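Local coordinates for protein CG4930 (Drosophila melanogaster, PDB 3ISM) that inhibits the nuclease EndoG by forming a protein complex with it, at residues 23-28 / 56-61; 34-39 / 96-101; 64-69 / 89-94; 71-76 / 82-87. The protein carries 1 engineered substitution. All coordinates share one frame; numbering follows the deposited sequence. Where two conformers were deposited one is given.

Contact 1 of 4, residues 23-28 / 56-61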
# COMPACT_ATOMS: atom_id res chain seq x y z
N ASN C 23 -38.87 -12.73 11.34
CA ASN C 23 -38.51 -14.14 11.46
C ASN C 23 -39.27 -15.05 10.47
O ASN C 23 -39.41 -16.26 10.70
CB ASN C 23 -38.67 -14.60 12.92
CG ASN C 23 -37.93 -13.69 13.93
OD1 ASN C 23 -37.25 -12.72 13.57
ND2 ASN C 23 -38.07 -14.02 15.22
N ASP C 24 -39.75 -14.47 9.37
CA ASP C 24 -40.38 -15.22 8.28
C ASP C 24 -39.52 -15.20 7.02
O ASP C 24 -39.11 -14.14 6.56
CB ASP C 24 -41.78 -14.68 7.96
CG ASP C 24 -42.87 -15.30 8.81
OD1 ASP C 24 -42.84 -16.53 9.05
OD2 ASP C 24 -43.77 -14.55 9.25
N TYR C 25 -39.24 -16.38 6.48
CA TYR C 25 -38.44 -16.50 5.28
C TYR C 25 -39.28 -17.19 4.22
O TYR C 25 -39.05 -18.34 3.88
CB TYR C 25 -37.17 -17.31 5.55
CG TYR C 25 -36.21 -16.62 6.48
CD1 TYR C 25 -35.06 -16.00 5.99
CD2 TYR C 25 -36.44 -16.60 7.86
CE1 TYR C 25 -34.18 -15.37 6.85
CE2 TYR C 25 -35.57 -15.97 8.72
CZ TYR C 25 -34.44 -15.36 8.21
OH TYR C 25 -33.56 -14.74 9.07
N THR C 26 -40.26 -16.45 3.72
CA THR C 26 -41.24 -16.99 2.78
C THR C 26 -40.70 -17.03 1.36
O THR C 26 -40.31 -16.01 0.80
CB THR C 26 -42.51 -16.13 2.82
OG1 THR C 26 -42.97 -16.05 4.17
CG2 THR C 26 -43.60 -16.73 1.95
N ILE C 27 -40.69 -18.22 0.77
CA ILE C 27 -40.40 -18.35 -0.64
C ILE C 27 -41.63 -18.96 -1.32
O ILE C 27 -41.93 -20.14 -1.13
CB ILE C 27 -39.12 -19.20 -0.90
CG1 ILE C 27 -37.90 -18.51 -0.29
CG2 ILE C 27 -38.93 -19.42 -2.41
CD1 ILE C 27 -36.60 -19.32 -0.36
N GLY C 28 -42.35 -18.14 -2.07
CA GLY C 28 -43.55 -18.61 -2.77
C GLY C 28 -43.22 -19.42 -4.02
O GLY C 28 -42.10 -19.33 -4.55
N LYS C 56 -24.86 -15.57 9.48
CA LYS C 56 -24.87 -17.03 9.30
C LYS C 56 -26.27 -17.63 9.52
O LYS C 56 -26.74 -18.43 8.71
CB LYS C 56 -23.86 -17.71 10.22
CG LYS C 56 -23.61 -19.17 9.85
CD LYS C 56 -22.62 -19.84 10.81
CE LYS C 56 -22.28 -21.28 10.36
NZ LYS C 56 -21.41 -22.00 11.36
N GLU C 57 -26.94 -17.25 10.61
CA GLU C 57 -28.29 -17.77 10.86
C GLU C 57 -29.28 -17.32 9.78
O GLU C 57 -30.09 -18.14 9.31
CB GLU C 57 -28.81 -17.43 12.26
CG GLU C 57 -30.18 -18.11 12.65
CD GLU C 57 -30.18 -19.65 12.48
OE1 GLU C 57 -29.09 -20.26 12.37
OE2 GLU C 57 -31.27 -20.27 12.45
N ASN C 58 -29.20 -16.05 9.39
CA ASN C 58 -30.05 -15.49 8.33
C ASN C 58 -29.93 -16.29 7.03
O ASN C 58 -30.94 -16.60 6.37
CB ASN C 58 -29.72 -14.01 8.08
CG ASN C 58 -30.28 -13.09 9.16
OD1 ASN C 58 -31.02 -13.52 10.05
ND2 ASN C 58 -29.93 -11.80 9.07
N PHE C 59 -28.70 -16.63 6.66
CA PHE C 59 -28.51 -17.45 5.47
C PHE C 59 -29.00 -18.87 5.69
O PHE C 59 -29.63 -19.44 4.79
CB PHE C 59 -27.05 -17.51 4.98
CG PHE C 59 -26.90 -18.37 3.73
CD1 PHE C 59 -27.26 -17.87 2.49
CD2 PHE C 59 -26.46 -19.69 3.82
CE1 PHE C 59 -27.18 -18.65 1.35
CE2 PHE C 59 -26.36 -20.49 2.67
CZ PHE C 59 -26.71 -19.97 1.44
N ASP C 60 -28.71 -19.45 6.86
CA ASP C 60 -29.18 -20.82 7.15
C ASP C 60 -30.71 -20.92 7.03
O ASP C 60 -31.22 -21.90 6.48
CB ASP C 60 -28.71 -21.28 8.53
CG ASP C 60 -29.08 -22.74 8.83
OD1 ASP C 60 -30.28 -23.09 8.85
OD2 ASP C 60 -28.16 -23.54 9.08
N ARG C 61 -31.44 -19.91 7.52
CA ARG C 61 -32.89 -19.86 7.38
C ARG C 61 -33.36 -19.62 5.94
O ARG C 61 -34.40 -20.11 5.54
CB ARG C 61 -33.50 -18.80 8.30
CG ARG C 61 -33.50 -19.13 9.79
CD ARG C 61 -34.57 -20.17 10.15
NE ARG C 61 -35.94 -19.72 9.90
CZ ARG C 61 -36.65 -18.94 10.72
NH1 ARG C 61 -36.12 -18.50 11.86
NH2 ARG C 61 -37.89 -18.58 10.39
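The ring of Tyr25 receives the CB of Arg61 over the middle of one face: CB lies 3.5 Å from the ring centroid and only 10° off the ring normal, a well-centred CH-pi contact. The guanidinium of the same arginine is covered on one face by Tyr25 CD2, displaced toward the rim, and takes Asn23 O at its edge. Ring and guanidinium planes are 56° apart, so the two groups meet at a steep tilt and are not stacked.

The double contact follows from the shape of Arg61, whose chain bends at chi2 and chi3 and so returns its end toward the ring beneath which it began. There NH2 donates a hydrogen bond to Asn23 O at 2.8 Å; the N-H...O angle of 132° shows a bent bond, and the donor stands above the carbonyl plane. Farther along the ring, Tyr25 OH comes within 3.0 Å of Asn58 OD1, while Asn58 ND2 is held elsewhere, by the carbonyl of Arg43.

Arg43 also makes a cation-pi contact with the Tyr25 ring and donates to Asp24 O, bringing the end of helix 32-43 into the cluster. This surface contact fastens the irregular N-terminal segment 23-28 onto the helical domain: Tyr25 rests on helix 52-75, and Ile27 packs between that helix and helix 32-43.

Contact 2 of 4, residues 34-39 / 96-101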
# COMPACT_ATOMS: atom_id res chain seq x y z
N LYS C 34 -36.87 -15.15 -7.32
CA LYS C 34 -36.97 -13.74 -6.90
C LYS C 34 -37.18 -13.57 -5.38
O LYS C 34 -36.49 -12.78 -4.75
CB LYS C 34 -38.06 -13.01 -7.70
CG LYS C 34 -38.59 -11.73 -7.06
CD LYS C 34 -39.80 -11.18 -7.83
CE LYS C 34 -40.55 -10.13 -7.01
NZ LYS C 34 -41.45 -9.29 -7.86
N ASP C 35 -38.13 -14.32 -4.81
CA ASP C 35 -38.32 -14.35 -3.35
C ASP C 35 -37.02 -14.72 -2.62
O ASP C 35 -36.68 -14.10 -1.61
CB ASP C 35 -39.42 -15.34 -2.95
CG ASP C 35 -40.80 -14.90 -3.42
OD1 ASP C 35 -40.98 -13.73 -3.82
OD2 ASP C 35 -41.72 -15.74 -3.36
N TYR C 36 -36.31 -15.71 -3.16
CA TYR C 36 -35.05 -16.18 -2.60
C TYR C 36 -33.98 -15.08 -2.64
O TYR C 36 -33.34 -14.80 -1.63
CB TYR C 36 -34.54 -17.45 -3.31
CG TYR C 36 -33.11 -17.80 -2.90
CD1 TYR C 36 -32.86 -18.47 -1.71
CD2 TYR C 36 -32.02 -17.41 -3.69
CE1 TYR C 36 -31.55 -18.77 -1.32
CE2 TYR C 36 -30.72 -17.71 -3.30
CZ TYR C 36 -30.49 -18.39 -2.11
OH TYR C 36 -29.21 -18.67 -1.71
N GLN C 37 -33.82 -14.46 -3.81
CA GLN C 37 -32.87 -13.37 -4.02
C GLN C 37 -33.13 -12.16 -3.12
O GLN C 37 -32.19 -11.47 -2.73
CB GLN C 37 -32.83 -12.96 -5.50
CG GLN C 37 -32.09 -13.95 -6.41
CD GLN C 37 -32.13 -13.58 -7.90
OE1 GLN C 37 -33.15 -13.14 -8.42
NE2 GLN C 37 -31.00 -13.78 -8.59
N LYS C 38 -34.40 -11.90 -2.80
CA LYS C 38 -34.74 -10.72 -1.99
C LYS C 38 -34.32 -10.94 -0.55
O LYS C 38 -33.83 -10.02 0.10
CB LYS C 38 -36.24 -10.39 -2.07
CG LYS C 38 -36.61 -9.02 -1.48
CD LYS C 38 -38.13 -8.84 -1.36
CE LYS C 38 -38.48 -7.66 -0.46
NZ LYS C 38 -39.96 -7.50 -0.30
N LEU C 39 -34.50 -12.17 -0.07
CA LEU C 39 -34.07 -12.54 1.27
C LEU C 39 -32.55 -12.46 1.45
O LEU C 39 -32.07 -11.90 2.43
CB LEU C 39 -34.57 -13.95 1.62
CG LEU C 39 -36.09 -14.15 1.70
CD1 LEU C 39 -36.40 -15.64 1.73
CD2 LEU C 39 -36.69 -13.41 2.90
N ARG C 96 -27.33 -22.89 -4.73
CA ARG C 96 -25.99 -23.50 -4.73
C ARG C 96 -24.84 -22.46 -4.84
O ARG C 96 -23.80 -22.59 -4.19
CB ARG C 96 -25.85 -24.51 -5.88
CG ARG C 96 -24.52 -25.26 -5.87
CD ARG C 96 -24.46 -26.29 -6.99
NE ARG C 96 -23.35 -27.22 -6.80
CZ ARG C 96 -22.09 -26.95 -7.12
NH1 ARG C 96 -21.77 -25.78 -7.67
NH2 ARG C 96 -21.15 -27.85 -6.92
N GLY C 97 -25.04 -21.46 -5.69
CA GLY C 97 -24.06 -20.40 -5.90
C GLY C 97 -23.76 -19.66 -4.62
O GLY C 97 -22.62 -19.30 -4.35
N ASP C 98 -24.80 -19.43 -3.82
CA ASP C 98 -24.62 -18.83 -2.50
C ASP C 98 -24.03 -19.80 -1.49
O ASP C 98 -23.15 -19.42 -0.70
CB ASP C 98 -25.95 -18.28 -1.98
CG ASP C 98 -26.40 -17.06 -2.74
OD1 ASP C 98 -25.52 -16.30 -3.19
OD2 ASP C 98 -27.61 -16.85 -2.91
N ALA C 99 -24.51 -21.04 -1.50
CA ALA C 99 -24.00 -22.05 -0.57
C ALA C 99 -22.48 -22.26 -0.69
O ALA C 99 -21.82 -22.50 0.33
CB ALA C 99 -24.72 -23.36 -0.75
N CYS C 100 -21.95 -22.19 -1.91
CA CYS C 100 -20.51 -22.32 -2.15
C CYS C 100 -19.69 -21.27 -1.40
O CYS C 100 -18.51 -21.49 -1.11
CB CYS C 100 -20.18 -22.15 -3.64
SG CYS C 100 -20.70 -23.47 -4.75
N PHE C 101 -20.29 -20.12 -1.14
CA PHE C 101 -19.62 -19.02 -0.46
C PHE C 101 -19.94 -19.02 1.04
O PHE C 101 -19.04 -18.89 1.88
CB PHE C 101 -20.03 -17.67 -1.09
CG PHE C 101 -19.36 -16.47 -0.46
CD1 PHE C 101 -18.09 -16.07 -0.85
CD2 PHE C 101 -20.01 -15.73 0.52
CE1 PHE C 101 -17.47 -14.97 -0.27
CE2 PHE C 101 -19.40 -14.62 1.11
CZ PHE C 101 -18.13 -14.24 0.71
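Tyr36 reaches Asp98 with the phenol end of its ring: OH, CZ and CE2 all lie close to OD2, which approaches at the ring edge, near its plane. The pair joins helix 32-43 to helix 81-102 in the all-helical domain related in sequence to the Ku C-terminal domain, and both residues are buried.

The two side chains come from opposite directions. With chi1 at 170°, CG of Tyr36 sits anti to its own nitrogen, and the ring is sent from helix 32-43 toward helix 81-102. Ring and carboxylate are nearly coplanar, 29° apart, and Tyr36 OH donates to Asp98 OD2 over 2.7 Å. The lone pair used is the anti one, directed away from OD1. That leaves OD1 for a second partner: it forms a salt bridge with Arg93 of the chain of CG8862, the nuclease being inhibited. Asp98 is therefore a link between the inhibitor's helical core and the bound enzyme, and the tyrosine bond probably helps to fix the rotation of its carboxylate and to stabilise its negative charge.

Phe59 of helix 52-75 packs against both residues, and Leu91 and Tyr95 also touch the Tyr36 ring. A phenylalanine in place of Tyr36 would probably leave Asp98 OD2 without this donor and the carboxylate held by fewer bonds. Beyond the bond itself, the phenol oxygen of Tyr36 stands 3.3 Å from Asp98 CB.

Contact 3 of 4, residues 64-69 / 89-94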
# COMPACT_ATOMS: atom_id res chain seq x y z
N ALA C 64 -32.70 -23.00 4.11
CA ALA C 64 -33.65 -24.05 4.51
C ALA C 64 -34.98 -23.86 3.81
O ALA C 64 -35.63 -24.84 3.40
CB ALA C 64 -33.83 -24.08 6.04
N ALA C 65 -35.40 -22.62 3.66
CA ALA C 65 -36.62 -22.32 2.91
C ALA C 65 -36.47 -22.66 1.42
O ALA C 65 -37.41 -23.18 0.78
CB ALA C 65 -37.00 -20.85 3.09
N ALA C 66 -35.30 -22.37 0.86
CA ALA C 66 -35.01 -22.71 -0.52
C ALA C 66 -35.04 -24.22 -0.75
O ALA C 66 -35.65 -24.68 -1.71
CB ALA C 66 -33.68 -22.12 -0.97
N ARG C 67 -34.41 -24.98 0.14
CA ARG C 67 -34.40 -26.45 0.03
C ARG C 67 -35.80 -27.07 0.10
O ARG C 67 -36.08 -28.04 -0.61
CB ARG C 67 -33.52 -27.09 1.10
CG ARG C 67 -32.06 -26.81 0.91
CD ARG C 67 -31.19 -27.64 1.85
NE ARG C 67 -31.52 -27.44 3.26
CZ ARG C 67 -30.92 -26.54 4.03
NH1 ARG C 67 -29.98 -25.76 3.52
NH2 ARG C 67 -31.27 -26.43 5.31
N ASP C 68 -36.65 -26.52 0.97
CA ASP C 68 -38.04 -26.99 1.14
C ASP C 68 -38.83 -26.84 -0.16
O ASP C 68 -39.47 -27.78 -0.63
CB ASP C 68 -38.73 -26.18 2.24
CG ASP C 68 -40.21 -26.52 2.38
OD1 ASP C 68 -40.56 -27.72 2.44
OD2 ASP C 68 -41.04 -25.57 2.43
N VAL C 69 -38.76 -25.65 -0.74
CA VAL C 69 -39.46 -25.30 -1.96
C VAL C 69 -38.96 -26.09 -3.18
O VAL C 69 -39.76 -26.55 -3.99
CB VAL C 69 -39.38 -23.75 -2.19
CG1 VAL C 69 -39.69 -23.38 -3.62
CG2 VAL C 69 -40.36 -23.06 -1.27
N SER C 89 -34.95 -26.01 -10.83
CA SER C 89 -33.63 -25.92 -11.45
C SER C 89 -32.99 -24.53 -11.24
O SER C 89 -31.86 -24.41 -10.75
CB SER C 89 -33.77 -26.24 -12.95
OG SER C 89 -32.56 -26.08 -13.65
N GLN C 90 -33.75 -23.48 -11.56
CA GLN C 90 -33.29 -22.11 -11.39
C GLN C 90 -33.01 -21.74 -9.93
O GLN C 90 -32.00 -21.12 -9.64
CB GLN C 90 -34.30 -21.13 -11.98
CG GLN C 90 -34.42 -21.19 -13.49
CD GLN C 90 -35.33 -20.12 -14.05
OE1 GLN C 90 -35.44 -19.02 -13.49
NE2 GLN C 90 -35.98 -20.41 -15.18
N LEU C 91 -33.91 -22.10 -9.03
CA LEU C 91 -33.70 -21.88 -7.58
C LEU C 91 -32.50 -22.68 -7.07
O LEU C 91 -31.67 -22.15 -6.34
CB LEU C 91 -34.97 -22.18 -6.75
CG LEU C 91 -34.88 -21.98 -5.22
CD1 LEU C 91 -34.43 -20.58 -4.86
CD2 LEU C 91 -36.20 -22.28 -4.53
N LEU C 92 -32.39 -23.94 -7.49
CA LEU C 92 -31.27 -24.78 -7.06
C LEU C 92 -29.92 -24.17 -7.46
O LEU C 92 -29.00 -24.11 -6.64
CB LEU C 92 -31.39 -26.20 -7.62
CG LEU C 92 -30.38 -27.27 -7.17
CD1 LEU C 92 -30.41 -27.40 -5.67
CD2 LEU C 92 -30.72 -28.60 -7.82
N GLU C 93 -29.83 -23.73 -8.71
CA GLU C 93 -28.63 -23.08 -9.22
C GLU C 93 -28.25 -21.81 -8.43
O GLU C 93 -27.11 -21.66 -8.01
CB GLU C 93 -28.83 -22.74 -10.69
CG GLU C 93 -27.56 -22.35 -11.38
CD GLU C 93 -27.52 -22.81 -12.83
OE1 GLU C 93 -28.60 -23.01 -13.47
OE2 GLU C 93 -26.38 -22.98 -13.33
N GLU C 94 -29.21 -20.91 -8.26
CA GLU C 94 -28.99 -19.70 -7.46
C GLU C 94 -28.61 -20.04 -6.02
O GLU C 94 -27.64 -19.50 -5.47
CB GLU C 94 -30.24 -18.81 -7.47
CG GLU C 94 -30.07 -17.46 -6.78
CD GLU C 94 -29.22 -16.47 -7.56
OE1 GLU C 94 -29.18 -16.56 -8.80
OE2 GLU C 94 -28.62 -15.59 -6.93
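Ala66 O is the polar atom that Leu91 approaches most closely, and what meets it is a methyl: CD2 of Leu91 stands 3.7 Å from this carbonyl oxygen. The backbone hydrogen bonds within the two segments run along their own helices, the shortest being Glu93 N to Ser89 O at 3.0 Å.

Leu91 carries the whole contact from its side, packing one arm of the helical hairpin formed by helices 52-75 and 81-102 against the other. Its CG is anti to the backbone nitrogen, with chi1 at 180°, which projects the fork toward helix 52-75, where its methyls divide the work. CD2 meets Val69 CG1 at 3.8 Å, the two side chains crossing at about a right angle, and CD1 faces Ala66 CB at 4.3 Å. Ala66 and Val69 are one turn apart on the same helix face, so the leucine end sits across that turn. The small alanine is consistent with the 7.2 Å separation of the CA atoms of Ala66 and Leu91.

Ile27 packs against Ala66, and the same pair of helices is joined again by a hydrogen bond from Arg67 to Tyr95 OH. Glu94, farther along helix 81-102, forms a salt bridge with Arg94 of the chain of CG8862. Across the segments themselves, three buried apolar residues meet through methyl groups and one carbonyl oxygen, so the join probably depends on shape and on exclusion of water, without directional bonds.

Contact 4 of 4, residues 71-76 / 82-87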
# COMPACT_ATOMS: atom_id res chain seq x y z
N TRP C 71 -37.72 -29.05 -3.10
CA TRP C 71 -38.23 -30.40 -2.87
C TRP C 71 -39.70 -30.49 -3.26
O TRP C 71 -40.10 -31.43 -3.95
CB TRP C 71 -38.04 -30.79 -1.39
CG TRP C 71 -38.21 -32.26 -1.15
CD1 TRP C 71 -39.39 -32.93 -0.96
CD2 TRP C 71 -37.17 -33.24 -1.03
NE1 TRP C 71 -39.15 -34.27 -0.76
CE2 TRP C 71 -37.79 -34.49 -0.79
CE3 TRP C 71 -35.77 -33.19 -1.11
CZ2 TRP C 71 -37.07 -35.67 -0.63
CZ3 TRP C 71 -35.05 -34.37 -0.95
CH2 TRP C 71 -35.70 -35.59 -0.71
N ARG C 72 -40.48 -29.51 -2.85
CA ARG C 72 -41.88 -29.45 -3.24
C ARG C 72 -42.10 -29.26 -4.75
O ARG C 72 -42.95 -29.92 -5.33
CB ARG C 72 -42.63 -28.39 -2.42
CG ARG C 72 -42.73 -28.79 -0.96
CD ARG C 72 -43.71 -27.94 -0.16
NE ARG C 72 -43.23 -26.57 0.04
CZ ARG C 72 -43.93 -25.49 -0.29
NH1 ARG C 72 -45.14 -25.63 -0.84
NH2 ARG C 72 -43.44 -24.28 -0.07
N LEU C 73 -41.30 -28.40 -5.38
CA LEU C 73 -41.46 -28.16 -6.82
C LEU C 73 -41.21 -29.43 -7.63
O LEU C 73 -41.86 -29.66 -8.64
CB LEU C 73 -40.54 -27.04 -7.31
CG LEU C 73 -40.97 -25.64 -6.87
CD1 LEU C 73 -39.81 -24.68 -6.96
CD2 LEU C 73 -42.16 -25.13 -7.67
N LEU C 74 -40.29 -30.26 -7.13
CA LEU C 74 -39.91 -31.49 -7.81
C LEU C 74 -40.83 -32.67 -7.53
O LEU C 74 -41.08 -33.47 -8.43
CB LEU C 74 -38.47 -31.86 -7.44
CG LEU C 74 -37.37 -30.98 -8.03
CD1 LEU C 74 -36.00 -31.28 -7.39
CD2 LEU C 74 -37.30 -31.14 -9.54
N PHE C 75 -41.36 -32.77 -6.30
CA PHE C 75 -42.04 -34.00 -5.87
C PHE C 75 -43.52 -33.88 -5.47
O PHE C 75 -44.20 -34.90 -5.37
CB PHE C 75 -41.25 -34.68 -4.73
CG PHE C 75 -39.79 -34.88 -5.04
CD1 PHE C 75 -39.39 -35.65 -6.12
CD2 PHE C 75 -38.81 -34.30 -4.25
CE1 PHE C 75 -38.04 -35.84 -6.41
CE2 PHE C 75 -37.46 -34.47 -4.54
CZ PHE C 75 -37.08 -35.24 -5.62
N ASP C 76 -44.00 -32.66 -5.21
CA ASP C 76 -45.39 -32.44 -4.76
C ASP C 76 -46.50 -32.97 -5.65
O ASP C 76 -47.59 -33.23 -5.16
CB ASP C 76 -45.67 -30.94 -4.52
CG ASP C 76 -45.64 -30.57 -3.04
OD1 ASP C 76 -45.29 -31.45 -2.21
OD2 ASP C 76 -45.96 -29.40 -2.70
N GLN C 82 -43.17 -29.57 -16.42
CA GLN C 82 -42.68 -28.56 -17.37
C GLN C 82 -42.31 -27.28 -16.64
O GLN C 82 -41.16 -26.82 -16.66
CB GLN C 82 -43.75 -28.18 -18.40
CG GLN C 82 -44.14 -29.23 -19.42
CD GLN C 82 -45.42 -28.83 -20.15
OE1 GLN C 82 -46.49 -29.37 -19.88
NE2 GLN C 82 -45.31 -27.86 -21.05
N SER C 83 -43.31 -26.71 -15.96
CA SER C 83 -43.16 -25.46 -15.20
C SER C 83 -42.37 -25.60 -13.90
O SER C 83 -41.45 -24.81 -13.65
CB SER C 83 -44.52 -24.89 -14.85
OG SER C 83 -45.19 -24.45 -15.99
N ASN C 84 -42.76 -26.57 -13.07
CA ASN C 84 -42.22 -26.68 -11.71
C ASN C 84 -40.78 -27.16 -11.65
O ASN C 84 -40.01 -26.73 -10.78
CB ASN C 84 -43.16 -27.51 -10.81
CG ASN C 84 -44.48 -26.79 -10.51
OD1 ASN C 84 -44.59 -25.57 -10.69
ND2 ASN C 84 -45.47 -27.54 -10.06
N THR C 85 -40.41 -28.05 -12.57
CA THR C 85 -39.03 -28.54 -12.67
C THR C 85 -38.10 -27.40 -13.05
O THR C 85 -37.01 -27.28 -12.50
CB THR C 85 -38.92 -29.72 -13.67
OG1 THR C 85 -39.74 -30.79 -13.21
CG2 THR C 85 -37.51 -30.22 -13.79
N GLU C 86 -38.54 -26.55 -13.97
CA GLU C 86 -37.76 -25.37 -14.35
C GLU C 86 -37.55 -24.41 -13.17
O GLU C 86 -36.44 -23.92 -12.95
CB GLU C 86 -38.42 -24.64 -15.54
CG GLU C 86 -37.65 -23.42 -16.03
CD GLU C 86 -36.18 -23.70 -16.33
OE1 GLU C 86 -35.80 -24.89 -16.50
OE2 GLU C 86 -35.39 -22.73 -16.44
N LYS C 87 -38.61 -24.17 -12.41
CA LYS C 87 -38.50 -23.35 -11.20
C LYS C 87 -37.49 -23.93 -10.20
O LYS C 87 -36.66 -23.20 -9.64
CB LYS C 87 -39.89 -23.20 -10.55
CG LYS C 87 -40.78 -22.19 -11.25
CD LYS C 87 -42.17 -22.15 -10.64
CE LYS C 87 -43.02 -21.08 -11.30
NZ LYS C 87 -44.43 -21.18 -10.88
O HOH W 1 -44.63 -29.34 -8.10
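Leu73 fits against Asn84 and Lys87, one turn apart on the facing helix. Its CD1 touches Lys87 CB at 3.9 Å and its CD2 lies 3.9 Å from Asn84 OD1, while the leucine CB rests 3.5 Å from Asn84 O. The branch is thus held between Lys87 CB, the Asn84 amide and the Asn84 backbone carbonyl, crossing both partner side chains at about a right angle. In return Asn84 CB comes to 3.3 Å from Leu73 O, a close approach that fits the 5.2 Å separation of the two CA atoms.

A water extends this first shell. It is 2.8 Å from Leu73 O, to which it is hydrogen-bonded, and Asn84 ND2 donates to it in a weak bond, so backbone and amide are bridged. Next along the helix, Leu74 CD2 and Thr85 CG2 are loosely matched at 4.4 Å, and Phe126 of helix 124-132 touches both residues.

Farther out, Lys87 runs away extended beyond CG, and its NZ donates to the carbonyl of Leu29; the Leu73 side chain also packs on Leu29. Cut back to an alanine, position Leu73 would probably leave a gap beside Lys87 CB and the Asn84 amide, and deprive Leu29 of this neighbour.

The axes of segments 71-75 and 82-87 approach to 8.1 Å with their directions 149° apart, and a short turn connects them: this is the closed end of an antiparallel helical hairpin.

From the N terminus, the irregular segment 23-28 pairs with helix 52-75 in contact 1, closing a loop that contains helix 32-43. Contact 2 starts on that enclosed helix and ends on helix 81-102, so the two loops cross; they also touch, through a probable hydrogen bond between Gly28 N and Asp35 OD2. Contacts 3 and 4 both join helix 52-75 to helix 81-102 and lie within the loop of contact 2, with contact 4 nested inside contact 3 nearest the connecting turn. Both follow contact 1 in series. Together the four tie the N-terminal segment and three successive helices into one bundle, with contacts 2 and 3 only about 8 Å apart between centres.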